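Local coordinates for catabolite control protein A (Lactococcus lactis, PDB 2O20), which probably acts as a global transcription regulator of carbon catabolite repression and activation, binding DNA to switch genes off or on, at residues Val85-Ser90 with Pro293-Gly298; Ser178-Ile183 with Asp268-Ser273; Gly188-Val193 with Glu197-Tyr202. The protein carries 1 engineered substitution. All blocks are in the same frame, centred on the assembly; numbering follows the deposited sequence.

From the N terminus, helix 76-91 comes first, and contact 1 closes the largest loop by returning residues 293-298 to it across 202 intervening residues; this ties two neighbouring helices together beside the six-stranded parallel sheet. Nested inside that loop, contact 2 joins the turn after helix 164-177 to strand 270-272, at the edge of the four-stranded sheet of the other lobe. Contact 3 is nested deeper still, a short loop in which 188-193 meets the first turns of helix 193-208. None of the loops cross. Contacts 2 and 3 touch through a probable hydrogen bond between Ile183 and Tyr202, whereas contact 1 lies across the chain's centre, about 34 Å from contact 2 between centres.

Contact 1: Val85-Ser90 with Pro293-Gly298; sequences VDDIAS and PLYDLG. Engineered in segment 85-90: Ala89 (natural residue Asp).
Tyr295, near the start of helix 294-309, reaches across to Asp87 on helix 76-91 with its phenol end. Its ring carbon CG stands anti to the backbone N (chi1 -179°), which carries the ring away from its own helix and lets the hydroxyl arrive beside the neighbouring one. Tyr295 OH gives its proton to Asp87 OD2 at 2.7 Å, using the anti lone pair of that oxygen, the one turned away from OD1. The carboxylate oxygen lies in the ring plane, at the edge, where Tyr295 CE1 is 3.4 Å from Asp87 OD2; the two flat groups themselves are inclined by 66°. Asp296 OD1 also lies at the edge in the ring plane, on the CD2 side, so carboxylate oxygens flank the ring at two opposite carbons. The helices belong to the lobe built on the six-stranded parallel sheet of the LacI-family, periplasmic-binding-protein fold: helix 76-91 makes the right-handed crossover from strand 65-70 to strand 95-100, and helix 294-309 packs against it. One turn further on, Gly298 is where the backbones come together, its CA just 4.6 Å from that of Val85. No side chain stands between them, and Val85 lays its CG2 methyl directly on the glycine backbone, 3.6 Å from Gly298 O and 3.7 Å from Gly298 CA. Beyond this point Val85 and Ile88 continue along the same helix onto Met302, while Val85 and the engineered Ala89 also meet Met96 of strand 95-100.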
loop_
_atom_site.group_PDB
_atom_site.type_symbol
_atom_site.label_atom_id
_atom_site.label_comp_id
_atom_site.label_asym_id
_atom_site.label_seq_id
_atom_site.Cartn_x
_atom_site.Cartn_y
_atom_site.Cartn_z
ATOM N N VAL D 85 -13.193 -1.760 -8.464
ATOM C CA VAL D 85 -14.422 -0.955 -8.334
ATOM C C VAL D 85 -14.349 0.309 -9.212
ATOM O O VAL D 85 -15.259 0.577 -10.026
ATOM C CB VAL D 85 -14.675 -0.543 -6.857
ATOM C CG1 VAL D 85 -15.917 0.381 -6.716
ATOM C CG2 VAL D 85 -14.820 -1.747 -5.958
ATOM N N ASP D 86 -13.265 1.072 -9.041
ATOM C CA ASP D 86 -13.030 2.322 -9.773
ATOM C C ASP D 86 -13.093 2.150 -11.297
ATOM O O ASP D 86 -13.715 2.950 -11.995
ATOM C CB ASP D 86 -11.670 2.879 -9.347
ATOM C CG ASP D 86 -11.366 4.254 -9.924
ATOM O OD1 ASP D 86 -10.235 4.450 -10.432
ATOM O OD2 ASP D 86 -12.236 5.132 -9.839
ATOM N N ASP D 87 -12.431 1.109 -11.813
ATOM C CA ASP D 87 -12.402 0.863 -13.237
ATOM C C ASP D 87 -13.790 0.623 -13.846
ATOM O O ASP D 87 -14.097 1.154 -14.944
ATOM C CB ASP D 87 -11.428 -0.271 -13.554
ATOM C CG ASP D 87 -9.973 0.200 -13.547
ATOM O OD1 ASP D 87 -9.751 1.389 -13.208
ATOM O OD2 ASP D 87 -9.057 -0.629 -13.836
ATOM N N ILE D 88 -14.624 -0.145 -13.146
ATOM C CA ILE D 88 -15.958 -0.445 -13.637
ATOM C C ILE D 88 -16.884 0.768 -13.534
ATOM O O ILE D 88 -17.680 1.060 -14.460
ATOM C CB ILE D 88 -16.574 -1.671 -12.898
ATOM C CG1 ILE D 88 -15.730 -2.945 -13.143
ATOM C CG2 ILE D 88 -18.046 -1.883 -13.315
ATOM C CD1 ILE D 88 -15.861 -3.502 -14.550
ATOM N N ALA D 89 -16.801 1.479 -12.418
ATOM C CA ALA D 89 -17.599 2.694 -12.231
ATOM C C ALA D 89 -17.200 3.798 -13.242
ATOM O O ALA D 89 -18.052 4.440 -13.860
ATOM C CB ALA D 89 -17.455 3.206 -10.786
ATOM N N SER D 90 -15.902 3.985 -13.445
ATOM C CA SER D 90 -15.408 4.964 -14.405
ATOM C C SER D 90 -15.780 4.679 -15.884
ATOM O O SER D 90 -15.904 5.613 -16.698
ATOM C CB SER D 90 -13.894 5.107 -14.256
ATOM O OG SER D 90 -13.601 5.642 -12.975
ATOM N N PRO D 293 -8.148 -13.072 -5.876
ATOM C CA PRO D 293 -8.229 -12.235 -7.082
ATOM C C PRO D 293 -8.791 -10.855 -6.733
ATOM O O PRO D 293 -9.943 -10.533 -7.029
ATOM C CB PRO D 293 -9.135 -13.066 -7.992
ATOM C CG PRO D 293 -10.121 -13.652 -7.002
ATOM C CD PRO D 293 -9.305 -13.984 -5.775
ATOM N N LEU D 294 -7.950 -10.029 -6.100
ATOM C CA LEU D 294 -8.405 -8.786 -5.476
ATOM C C LEU D 294 -9.040 -7.768 -6.450
ATOM O O LEU D 294 -10.095 -7.221 -6.171
ATOM C CB LEU D 294 -7.248 -8.147 -4.733
ATOM C CG LEU D 294 -6.636 -8.922 -3.531
ATOM C CD1 LEU D 294 -5.601 -8.031 -2.902
ATOM C CD2 LEU D 294 -7.667 -9.328 -2.522
ATOM N N TYR D 295 -8.388 -7.497 -7.571
ATOM C CA TYR D 295 -8.995 -6.641 -8.584
ATOM C C TYR D 295 -10.373 -7.159 -9.025
ATOM O O TYR D 295 -11.324 -6.404 -9.124
ATOM C CB TYR D 295 -8.073 -6.536 -9.797
ATOM C CG TYR D 295 -8.611 -5.646 -10.904
ATOM C CD1 TYR D 295 -8.314 -4.296 -10.923
ATOM C CD2 TYR D 295 -9.399 -6.159 -11.927
ATOM C CE1 TYR D 295 -8.789 -3.473 -11.936
ATOM C CE2 TYR D 295 -9.887 -5.340 -12.946
ATOM C CZ TYR D 295 -9.577 -3.990 -12.933
ATOM O OH TYR D 295 -10.042 -3.162 -13.935
ATOM N N ASP D 296 -10.472 -8.459 -9.252
ATOM C CA ASP D 296 -11.731 -9.088 -9.688
ATOM C C ASP D 296 -12.829 -9.051 -8.634
ATOM O O ASP D 296 -14.005 -8.957 -8.953
ATOM C CB ASP D 296 -11.456 -10.531 -10.094
ATOM C CG ASP D 296 -10.658 -10.639 -11.385
ATOM O OD1 ASP D 296 -10.695 -9.680 -12.201
ATOM O OD2 ASP D 296 -10.044 -11.703 -11.609
ATOM N N LEU D 297 -12.451 -9.140 -7.362
ATOM C CA LEU D 297 -13.424 -9.012 -6.294
ATOM C C LEU D 297 -14.145 -7.672 -6.361
ATOM O O LEU D 297 -15.371 -7.628 -6.229
ATOM C CB LEU D 297 -12.742 -9.177 -4.906
ATOM C CG LEU D 297 -12.253 -10.549 -4.460
ATOM C CD1 LEU D 297 -11.415 -10.427 -3.222
ATOM C CD2 LEU D 297 -13.422 -11.506 -4.192
ATOM N N GLY D 298 -13.374 -6.586 -6.540
ATOM C CA GLY D 298 -13.903 -5.222 -6.755
ATOM C C GLY D 298 -14.711 -5.055 -8.061
ATOM O O GLY D 298 -15.809 -4.486 -8.054
#

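Contact 2: Ser178-Ile183 with Asp268-Ser273; sequences SGNKKI and DFEIIS
Asn180 and Glu270 are the closest pair of backbone positions, yet their CA atoms stay 8.8 Å apart, and it is side chains that bridge the gap. The target is Glu270 OE2. Asn180 ND2 donates to Glu270 OE2 at 2.8 Å along a fairly straight path (163°), keeping the acceptor in its own amide plane but approaching the carboxylate from well above, 56° out of plane. Ser178 OG lies 2.9 Å from the same Glu270 OE2; its proton could instead go to Leu175 O. The turn belongs to a Schellman motif in which Gly179, at positive phi, ends helix 164-177, and it faces strand 270-272, an outermost strand of the four-stranded parallel sheet in this LacI-family lobe. Both ends of the Asn180 amide are engaged: ND2 also bonds to Leu175 O, and OD1 to Thr241 OG1, which fixes how the amide is turned. Glu270 is extended beyond CG, which brings its buried carboxylate up to the end of the helix. A water donates to Ser178 OG at 2.7 Å and to Glu270 OE1 as well, while Lys332 forms a salt bridge with OE2 and would offset the buried negative charge.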
loop_
_atom_site.group_PDB
_atom_site.type_symbol
_atom_site.label_atom_id
_atom_site.label_comp_id
_atom_site.label_asym_id
_atom_site.label_seq_id
_atom_site.Cartn_x
_atom_site.Cartn_y
_atom_site.Cartn_z
ATOM N N SER D 178 4.007 -31.176 5.012
ATOM C CA SER D 178 5.431 -30.949 5.236
ATOM C C SER D 178 5.873 -31.342 6.660
ATOM O O SER D 178 6.979 -31.012 7.089
ATOM C CB SER D 178 5.826 -29.493 4.887
ATOM O OG SER D 178 5.052 -28.538 5.618
ATOM N N GLY D 179 5.017 -32.077 7.383
ATOM C CA GLY D 179 5.382 -32.655 8.670
ATOM C C GLY D 179 5.052 -31.863 9.920
ATOM O O GLY D 179 5.448 -32.256 11.019
ATOM N N ASN D 180 4.335 -30.751 9.790
ATOM C CA ASN D 180 3.983 -29.955 10.975
ATOM C C ASN D 180 2.822 -30.608 11.753
ATOM O O ASN D 180 1.849 -31.071 11.166
ATOM C CB ASN D 180 3.629 -28.529 10.591
ATOM C CG ASN D 180 4.789 -27.794 9.971
ATOM O OD1 ASN D 180 5.708 -27.336 10.684
ATOM N ND2 ASN D 180 4.773 -27.672 8.643
ATOM N N LYS D 181 2.963 -30.652 13.078
ATOM C CA LYS D 181 1.944 -31.196 13.981
ATOM C C LYS D 181 1.316 -30.140 14.878
ATOM O O LYS D 181 0.188 -30.320 15.319
ATOM C CB LYS D 181 2.554 -32.277 14.873
ATOM C CG LYS D 181 3.164 -33.470 14.121
ATOM C CD LYS D 181 2.122 -34.148 13.245
ATOM C CE LYS D 181 2.599 -35.478 12.678
ATOM N NZ LYS D 181 2.477 -36.605 13.652
ATOM N N LYS D 182 2.064 -29.075 15.177
ATOM C CA LYS D 182 1.559 -27.925 15.932
ATOM C C LYS D 182 1.461 -26.720 15.003
ATOM O O LYS D 182 2.470 -26.093 14.679
ATOM C CB LYS D 182 2.444 -27.647 17.142
ATOM C CG LYS D 182 2.358 -28.730 18.216
ATOM C CD LYS D 182 2.959 -28.247 19.504
ATOM C CE LYS D 182 2.557 -29.041 20.705
ATOM N NZ LYS D 182 3.326 -28.517 21.897
ATOM N N ILE D 183 0.235 -26.474 14.525
ATOM C CA ILE D 183 -0.046 -25.469 13.489
ATOM C C ILE D 183 -0.960 -24.403 14.111
ATOM O O ILE D 183 -2.080 -24.689 14.530
ATOM C CB ILE D 183 -0.738 -26.098 12.241
ATOM C CG1 ILE D 183 0.105 -27.255 11.663
ATOM C CG2 ILE D 183 -1.024 -25.052 11.219
ATOM C CD1 ILE D 183 -0.671 -28.254 10.803
ATOM N N ASP D 268 12.649 -24.572 10.312
ATOM C CA ASP D 268 12.095 -24.697 11.662
ATOM C C ASP D 268 10.748 -24.006 11.868
ATOM O O ASP D 268 10.041 -24.278 12.853
ATOM C CB ASP D 268 13.104 -24.165 12.685
ATOM C CG ASP D 268 14.361 -25.014 12.758
ATOM O OD1 ASP D 268 14.318 -26.209 12.388
ATOM O OD2 ASP D 268 15.397 -24.507 13.198
ATOM N N PHE D 269 10.394 -23.089 10.973
ATOM C CA PHE D 269 9.110 -22.384 11.063
ATOM C C PHE D 269 8.607 -22.017 9.658
ATOM O O PHE D 269 9.369 -21.469 8.866
ATOM C CB PHE D 269 9.158 -21.136 11.959
ATOM C CG PHE D 269 7.789 -20.741 12.480
ATOM C CD1 PHE D 269 7.343 -21.199 13.722
ATOM C CD2 PHE D 269 6.945 -19.982 11.717
ATOM C CE1 PHE D 269 6.060 -20.881 14.171
ATOM C CE2 PHE D 269 5.649 -19.690 12.137
ATOM C CZ PHE D 269 5.226 -20.128 13.385
ATOM N N GLU D 270 7.343 -22.326 9.388
ATOM C CA GLU D 270 6.729 -22.100 8.077
ATOM C C GLU D 270 5.494 -21.213 8.221
ATOM O O GLU D 270 4.794 -21.281 9.219
ATOM C CB GLU D 270 6.301 -23.411 7.444
ATOM C CG GLU D 270 7.408 -24.446 7.200
ATOM C CD GLU D 270 6.903 -25.647 6.427
ATOM O OE1 GLU D 270 6.468 -25.498 5.268
ATOM O OE2 GLU D 270 6.895 -26.765 7.012
ATOM N N ILE D 271 5.268 -20.362 7.227
ATOM C CA ILE D 271 4.175 -19.391 7.240
ATOM C C ILE D 271 3.429 -19.399 5.878
ATOM O O ILE D 271 4.040 -19.387 4.815
ATOM C CB ILE D 271 4.673 -17.944 7.520
ATOM C CG1 ILE D 271 5.410 -17.870 8.857
ATOM C CG2 ILE D 271 3.491 -16.947 7.524
ATOM C CD1 ILE D 271 6.111 -16.538 9.119
ATOM N N ILE D 272 2.101 -19.389 5.951
ATOM C CA ILE D 272 1.256 -19.208 4.765
ATOM C C ILE D 272 0.324 -18.027 5.057
ATOM O O ILE D 272 -0.365 -18.014 6.066
ATOM C CB ILE D 272 0.434 -20.498 4.425
ATOM C CG1 ILE D 272 1.369 -21.693 4.225
ATOM C CG2 ILE D 272 -0.436 -20.233 3.139
ATOM C CD1 ILE D 272 0.665 -23.031 3.955
ATOM N N SER D 273 0.363 -17.020 4.201
ATOM C CA SER D 273 -0.494 -15.845 4.290
ATOM C C SER D 273 -1.848 -16.006 3.555
ATOM O O SER D 273 -2.116 -17.001 2.892
ATOM C CB SER D 273 0.277 -14.619 3.752
ATOM O OG SER D 273 -0.376 -13.403 4.109
HETATM O O HOH W 1 4.530 -26.465 3.959
#

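Contact 3: Gly188-Val193 with Glu197-Tyr202; sequences GSLKDV and ERMVGY. With SO4 (sulfate ion), chain L.
The loop leading out of strand 183-186 folds over the first turns of helix 193-208, in a region that resembles the part of the inter-lobe cleft where LacI-family relatives take up small effectors. The cleft side of loop and helix, with Gly188, Asp192 and Arg198, faces a sulfate, whereas Leu190 meets Met199 well away from it. Residues Ser189 to Asp192 form a type I beta turn, and Asp192 stands just before the helix at the N-cap position without capping it through its side chain. From the turn, Leu190 extends with CG anti to the backbone N (chi1 -176°), and both methyls come to rest on the end of Met199: Leu190 CD1 is 3.7 Å from Met199 CE, and Leu190 CD2 3.9 Å from the same Met199 CE. The two chains cross at about a right angle, and Met199, bent at chi2 and chi3, curls its sulfur and methyl round towards the loop; Phe213 and Val218 also touch it. Val193 opens the helix: Glu197 N donates to Val193 O at 2.9 Å, and the hydroxyl of Thr196 shares that carbonyl. The sulfate is probably from the crystallisation liquor. Arg198 NH1 makes a weak bond of 3.3 Å to SO4 O3; O3 lies obliquely to the guanidinium, and the N-H...O angle is 138°. Asn195 ND2 gives the anion a second bond. Gly188 CA approaches SO4 O2 at 3.5 Å. Asn195 OD1 also takes a bond from Arg198 NH1, so the residue that helps bind the anion steadies the guanidinium too. The charges around the sulfate pull in different senses: Arg198 would favour it, while the carboxylate of Asp192, with OD2 3.6 Å from SO4 O1, would be expected to oppose it.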
loop_
_atom_site.group_PDB
_atom_site.type_symbol
_atom_site.label_atom_id
_atom_site.label_comp_id
_atom_site.label_asym_id
_atom_site.label_seq_id
_atom_site.Cartn_x
_atom_site.Cartn_y
_atom_site.Cartn_z
ATOM N N GLY D 188 -8.624 -12.524 12.545
ATOM C CA GLY D 188 -9.388 -11.446 13.175
ATOM C C GLY D 188 -10.368 -11.942 14.231
ATOM O O GLY D 188 -10.035 -12.802 15.035
ATOM N N SER D 189 -11.572 -11.394 14.258
ATOM C CA SER D 189 -12.599 -11.818 15.232
ATOM C C SER D 189 -13.272 -13.102 14.798
ATOM O O SER D 189 -13.846 -13.183 13.701
ATOM C CB SER D 189 -13.644 -10.724 15.437
ATOM O OG SER D 189 -14.746 -11.221 16.191
ATOM N N LEU D 190 -13.239 -14.116 15.660
ATOM C CA LEU D 190 -13.847 -15.399 15.324
ATOM C C LEU D 190 -15.352 -15.295 15.099
ATOM O O LEU D 190 -15.904 -16.099 14.356
ATOM C CB LEU D 190 -13.546 -16.448 16.405
ATOM C CG LEU D 190 -14.029 -17.881 16.178
ATOM C CD1 LEU D 190 -13.292 -18.507 14.997
ATOM C CD2 LEU D 190 -13.806 -18.699 17.470
ATOM N N LYS D 191 -15.999 -14.290 15.693
ATOM C CA LYS D 191 -17.462 -14.107 15.591
ATOM C C LYS D 191 -17.953 -13.847 14.167
ATOM O O LYS D 191 -19.099 -14.155 13.836
ATOM C CB LYS D 191 -17.923 -12.962 16.511
ATOM C CG LYS D 191 -17.620 -13.238 17.980
ATOM C CD LYS D 191 -18.322 -12.282 18.939
ATOM C CE LYS D 191 -17.499 -11.034 19.210
ATOM N NZ LYS D 191 -18.234 -10.060 20.083
ATOM N N ASP D 192 -17.077 -13.283 13.340
ATOM C CA ASP D 192 -17.366 -12.989 11.941
ATOM C C ASP D 192 -17.450 -14.261 11.083
ATOM O O ASP D 192 -16.655 -15.185 11.252
ATOM C CB ASP D 192 -16.287 -12.041 11.404
ATOM C CG ASP D 192 -16.247 -10.724 12.164
ATOM O OD1 ASP D 192 -17.272 -10.360 12.769
ATOM O OD2 ASP D 192 -15.206 -10.040 12.154
ATOM N N VAL D 193 -18.396 -14.277 10.144
ATOM C CA VAL D 193 -18.726 -15.489 9.377
ATOM C C VAL D 193 -17.504 -16.078 8.668
ATOM O O VAL D 193 -17.230 -17.266 8.772
ATOM C CB VAL D 193 -19.845 -15.228 8.343
ATOM C CG1 VAL D 193 -20.064 -16.451 7.443
ATOM C CG2 VAL D 193 -21.136 -14.859 9.043
ATOM N N GLU D 197 -15.741 -19.727 9.107
ATOM C CA GLU D 197 -15.486 -20.580 7.926
ATOM C C GLU D 197 -14.014 -21.027 7.851
ATOM O O GLU D 197 -13.738 -22.187 7.562
ATOM C CB GLU D 197 -15.903 -19.868 6.628
ATOM C CG GLU D 197 -17.386 -19.450 6.568
ATOM C CD GLU D 197 -18.329 -20.529 6.060
ATOM O OE1 GLU D 197 -17.879 -21.653 5.737
ATOM O OE2 GLU D 197 -19.546 -20.241 5.981
ATOM N N ARG D 198 -13.074 -20.103 8.117
ATOM C CA ARG D 198 -11.658 -20.447 8.215
ATOM C C ARG D 198 -11.436 -21.502 9.304
ATOM O O ARG D 198 -10.716 -22.484 9.096
ATOM C CB ARG D 198 -10.808 -19.194 8.513
ATOM C CG ARG D 198 -10.724 -18.244 7.328
ATOM C CD ARG D 198 -9.952 -17.001 7.740
ATOM N NE ARG D 198 -9.670 -16.124 6.612
ATOM C CZ ARG D 198 -10.246 -14.946 6.387
ATOM N NH1 ARG D 198 -11.202 -14.476 7.166
ATOM N NH2 ARG D 198 -9.871 -14.226 5.348
ATOM N N MET D 199 -12.059 -21.300 10.458
ATOM C CA MET D 199 -11.989 -22.288 11.561
ATOM C C MET D 199 -12.471 -23.690 11.176
ATOM O O MET D 199 -11.822 -24.678 11.526
ATOM C CB MET D 199 -12.782 -21.819 12.778
ATOM C CG MET D 199 -12.630 -22.735 13.954
ATOM S SD MET D 199 -11.011 -22.607 14.743
ATOM C CE MET D 199 -11.462 -21.560 16.135
ATOM N N VAL D 200 -13.582 -23.780 10.438
ATOM C CA VAL D 200 -14.100 -25.076 10.042
ATOM C C VAL D 200 -13.086 -25.749 9.127
ATOM O O VAL D 200 -12.786 -26.909 9.308
ATOM C CB VAL D 200 -15.492 -24.970 9.393
ATOM C CG1 VAL D 200 -15.984 -26.339 8.861
ATOM C CG2 VAL D 200 -16.504 -24.398 10.395
ATOM N N GLY D 201 -12.530 -25.011 8.174
ATOM C CA GLY D 201 -11.591 -25.599 7.217
ATOM C C GLY D 201 -10.303 -26.076 7.891
ATOM O O GLY D 201 -9.810 -27.175 7.621
ATOM N N TYR D 202 -9.778 -25.247 8.790
ATOM C CA TYR D 202 -8.610 -25.590 9.623
ATOM C C TYR D 202 -8.803 -26.884 10.440
ATOM O O TYR D 202 -7.946 -27.774 10.438
ATOM C CB TYR D 202 -8.317 -24.381 10.537
ATOM C CG TYR D 202 -7.307 -24.534 11.668
ATOM C CD1 TYR D 202 -5.938 -24.684 11.419
ATOM C CD2 TYR D 202 -7.725 -24.459 12.990
ATOM C CE1 TYR D 202 -5.007 -24.780 12.473
ATOM C CE2 TYR D 202 -6.807 -24.515 14.051
ATOM C CZ TYR D 202 -5.461 -24.698 13.783
ATOM O OH TYR D 202 -4.602 -24.788 14.841
HETATM S S SO4 L . -11.555 -10.330 8.904
HETATM O O1 SO4 L . -12.961 -10.310 9.330
HETATM O O2 SO4 L . -10.730 -10.787 10.025
HETATM O O3 SO4 L . -11.407 -11.235 7.764
HETATM O O4 SO4 L . -11.158 -8.973 8.526
#